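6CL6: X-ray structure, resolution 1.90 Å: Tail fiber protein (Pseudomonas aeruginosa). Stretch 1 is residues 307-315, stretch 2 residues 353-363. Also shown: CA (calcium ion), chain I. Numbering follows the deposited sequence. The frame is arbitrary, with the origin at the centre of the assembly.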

# COMPACT_ATOMS: atom_id res chain seq x y z
N PRO A 307 -96.87 49.28 28.17
CA PRO A 307 -98.19 49.91 28.35
C PRO A 307 -98.00 51.39 28.65
O PRO A 307 -96.91 51.86 28.97
CB PRO A 307 -98.79 49.19 29.56
CG PRO A 307 -97.68 48.27 30.12
CD PRO A 307 -96.39 48.72 29.43
N ALA A 308 -99.10 52.14 28.56
CA ALA A 308 -99.07 53.56 28.88
C ALA A 308 -98.57 53.76 30.31
O ALA A 308 -99.00 53.08 31.23
CB ALA A 308 -100.48 54.14 28.73
N ASP A 309 -97.63 54.69 30.49
CA ASP A 309 -97.22 55.13 31.83
C ASP A 309 -96.88 53.96 32.74
O ASP A 309 -97.26 53.94 33.91
CB ASP A 309 -98.36 55.98 32.48
CG ASP A 309 -98.58 57.32 31.80
OD1 ASP A 309 -97.61 57.94 31.30
OD2 ASP A 309 -99.76 57.77 31.77
N ALA A 310 -96.12 52.99 32.23
CA ALA A 310 -95.95 51.73 32.98
C ALA A 310 -94.74 50.97 32.45
O ALA A 310 -94.12 51.36 31.47
CB ALA A 310 -97.21 50.86 32.90
N ASP A 311 -94.45 49.84 33.10
CA ASP A 311 -93.27 49.03 32.82
C ASP A 311 -93.57 47.85 31.90
O ASP A 311 -94.70 47.34 31.83
CB ASP A 311 -92.67 48.45 34.11
CG ASP A 311 -92.12 49.50 35.04
OD1 ASP A 311 -91.65 50.54 34.57
OD2 ASP A 311 -92.17 49.26 36.26
N ALA A 312 -92.53 47.39 31.23
CA ALA A 312 -92.52 46.08 30.59
C ALA A 312 -91.16 45.45 30.84
O ALA A 312 -90.13 46.14 30.83
CB ALA A 312 -92.79 46.15 29.08
N SER A 313 -91.16 44.13 31.04
CA SER A 313 -89.94 43.38 31.27
C SER A 313 -89.34 42.93 29.95
O SER A 313 -90.05 42.64 28.99
CB SER A 313 -90.24 42.16 32.14
OG SER A 313 -90.62 42.55 33.44
N ILE A 314 -88.01 42.89 29.90
CA ILE A 314 -87.33 42.36 28.73
C ILE A 314 -86.42 41.21 29.17
O ILE A 314 -85.99 41.14 30.33
CB ILE A 314 -86.49 43.41 27.95
CG1 ILE A 314 -85.42 44.02 28.85
CG2 ILE A 314 -87.41 44.49 27.35
CD1 ILE A 314 -84.32 44.81 28.09
N THR A 315 -86.14 40.33 28.23
CA THR A 315 -85.17 39.25 28.41
C THR A 315 -84.07 39.44 27.39
O THR A 315 -84.33 39.59 26.18
CB THR A 315 -85.83 37.87 28.25
OG1 THR A 315 -86.87 37.73 29.22
CG2 THR A 315 -84.79 36.76 28.44
N ALA A 353 -84.38 42.83 32.43
CA ALA A 353 -84.40 44.20 32.91
C ALA A 353 -85.81 44.74 32.76
O ALA A 353 -86.69 44.11 32.16
CB ALA A 353 -83.39 45.06 32.17
N VAL A 354 -86.02 45.95 33.30
CA VAL A 354 -87.34 46.58 33.32
C VAL A 354 -87.27 47.89 32.55
O VAL A 354 -86.42 48.74 32.85
CB VAL A 354 -87.85 46.82 34.74
CG1 VAL A 354 -89.25 47.47 34.71
CG2 VAL A 354 -87.90 45.48 35.52
N ILE A 355 -88.13 48.02 31.55
CA ILE A 355 -88.20 49.19 30.70
C ILE A 355 -89.44 49.98 31.11
O ILE A 355 -90.55 49.44 31.13
CB ILE A 355 -88.24 48.83 29.21
CG1 ILE A 355 -87.02 47.99 28.80
CG2 ILE A 355 -88.34 50.09 28.36
CD1 ILE A 355 -85.67 48.62 29.12
N ARG A 356 -89.24 51.25 31.46
CA ARG A 356 -90.33 52.13 31.88
C ARG A 356 -90.72 53.06 30.75
O ARG A 356 -89.87 53.71 30.14
CB ARG A 356 -89.92 52.93 33.11
CG ARG A 356 -91.08 53.61 33.83
CD ARG A 356 -90.61 54.03 35.21
NE ARG A 356 -91.67 54.54 36.07
CZ ARG A 356 -92.55 53.77 36.72
NH1 ARG A 356 -92.54 52.46 36.56
NH2 ARG A 356 -93.46 54.33 37.51
N ASN A 357 -92.03 53.14 30.48
CA ASN A 357 -92.56 54.02 29.44
C ASN A 357 -93.35 55.15 30.07
O ASN A 357 -94.45 54.93 30.60
CB ASN A 357 -93.44 53.22 28.49
CG ASN A 357 -94.16 54.10 27.51
OD1 ASN A 357 -93.65 55.12 27.06
ND2 ASN A 357 -95.40 53.71 27.18
N GLY A 358 -92.79 56.35 30.03
CA GLY A 358 -93.49 57.53 30.52
C GLY A 358 -94.53 58.11 29.60
O GLY A 358 -95.26 58.99 30.02
N TYR A 359 -94.62 57.63 28.35
CA TYR A 359 -95.61 58.16 27.41
C TYR A 359 -96.99 57.59 27.73
O TYR A 359 -97.10 56.42 28.11
CB TYR A 359 -95.23 57.78 25.99
CG TYR A 359 -96.14 58.38 24.92
CD1 TYR A 359 -96.36 59.73 24.87
CD2 TYR A 359 -96.70 57.58 23.93
CE1 TYR A 359 -97.20 60.28 23.89
CE2 TYR A 359 -97.49 58.09 22.96
CZ TYR A 359 -97.75 59.46 22.94
OH TYR A 359 -98.55 59.98 21.97
N PHE A 360 -98.03 58.41 27.53
CA PHE A 360 -99.38 58.06 27.98
C PHE A 360 -100.15 57.21 26.99
O PHE A 360 -101.37 57.38 26.81
CB PHE A 360 -100.15 59.34 28.35
CG PHE A 360 -100.44 60.31 27.22
CD1 PHE A 360 -100.14 60.05 25.91
CD2 PHE A 360 -101.06 61.53 27.53
CE1 PHE A 360 -100.45 60.96 24.90
CE2 PHE A 360 -101.38 62.45 26.53
CZ PHE A 360 -101.09 62.17 25.21
N ALA A 361 -99.46 56.29 26.31
CA ALA A 361 -100.09 55.34 25.42
C ALA A 361 -99.18 54.14 25.26
O ALA A 361 -97.96 54.25 25.42
CB ALA A 361 -100.40 55.92 24.04
N GLN A 362 -99.77 52.98 24.96
CA GLN A 362 -98.97 51.82 24.59
C GLN A 362 -97.98 52.21 23.50
O GLN A 362 -98.34 52.87 22.52
CB GLN A 362 -99.89 50.70 24.10
CG GLN A 362 -99.16 49.40 23.76
CD GLN A 362 -100.09 48.23 23.47
OE1 GLN A 362 -100.47 47.49 24.39
NE2 GLN A 362 -100.48 48.07 22.21
N ALA A 363 -96.72 51.78 23.66
CA ALA A 363 -95.71 52.24 22.74
C ALA A 363 -94.57 51.24 22.69
O ALA A 363 -94.25 50.59 23.68
CB ALA A 363 -95.15 53.61 23.11
CA CA I . -96.87 60.20 31.28
O HOH W 1 -99.34 60.37 31.40
O HOH W 2 -97.22 61.09 29.06
O HOH W 3 -94.53 60.74 31.95
O HOH W 4 -97.21 62.45 32.01

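The strand running through Asp-311 to Ile-314 pairs antiparallel with the strand through residues 353-357, their axes approaching to 4.6 Å, and the loops beyond them are joined by side-chain, backbone and metal bonds. In the ladder, Ile-314 N donates to Ala-353 O (2.9 Å) and Ala-353 N returns a bond to Ile-314 O (3.1 Å). Ala-312 and Ile-355 repeat the motif, with Ala-312 N to Ile-355 O at 2.9 Å and Ile-355 N to Ala-312 O at 2.8 Å, both nearly straight. The ladder then loosens: Asn-357 N still donates well to Ala-310 O (2.9 Å), but the bond from Ala-310 N to Asn-357 O (3.0 Å) is bent and weak.

Past this point the type II turn from Pro-307 to Ala-310 meets the loop after Asn-357. Asp-309 N donates to Tyr-359 O (3.0 Å), a carbonyl that also accepts a weak bond from Ala-361 N (3.0 Å). The carboxamide of Asn-357 links the two loops: its ND2 donates to Pro-307 O (3.0 Å) and, within its own stretch, to Ala-361 O (3.2 Å), while its OD1 accepts from Tyr-359 N (3.0 Å).

Asp-309 OD1 and Gly-358 O lie 2.9 Å apart, a close approach of two acceptors that the calcium ion accounts for, since each coordinates it at 2.4 Å. Four waters and one atom from elsewhere in the structure also bind the ion. Water 1, one of the four, donates to Asp-309 OD2 (2.7 Å), so both carboxylate oxygens are engaged.

On the sheet face carrying Asp-311 and Arg-356, charges pair across a non-hydrogen-bonded position: Arg-356 NH1 forms a salt bridge with Asp-311 OD1 (2.9 Å), which approaches the guanidinium edge near its plane. The other face is apolar around Ile-314, whose CG2 packs against Ile-355 CG1 (3.8 Å) and whose CG1 meets Ala-353 CB (4.0 Å).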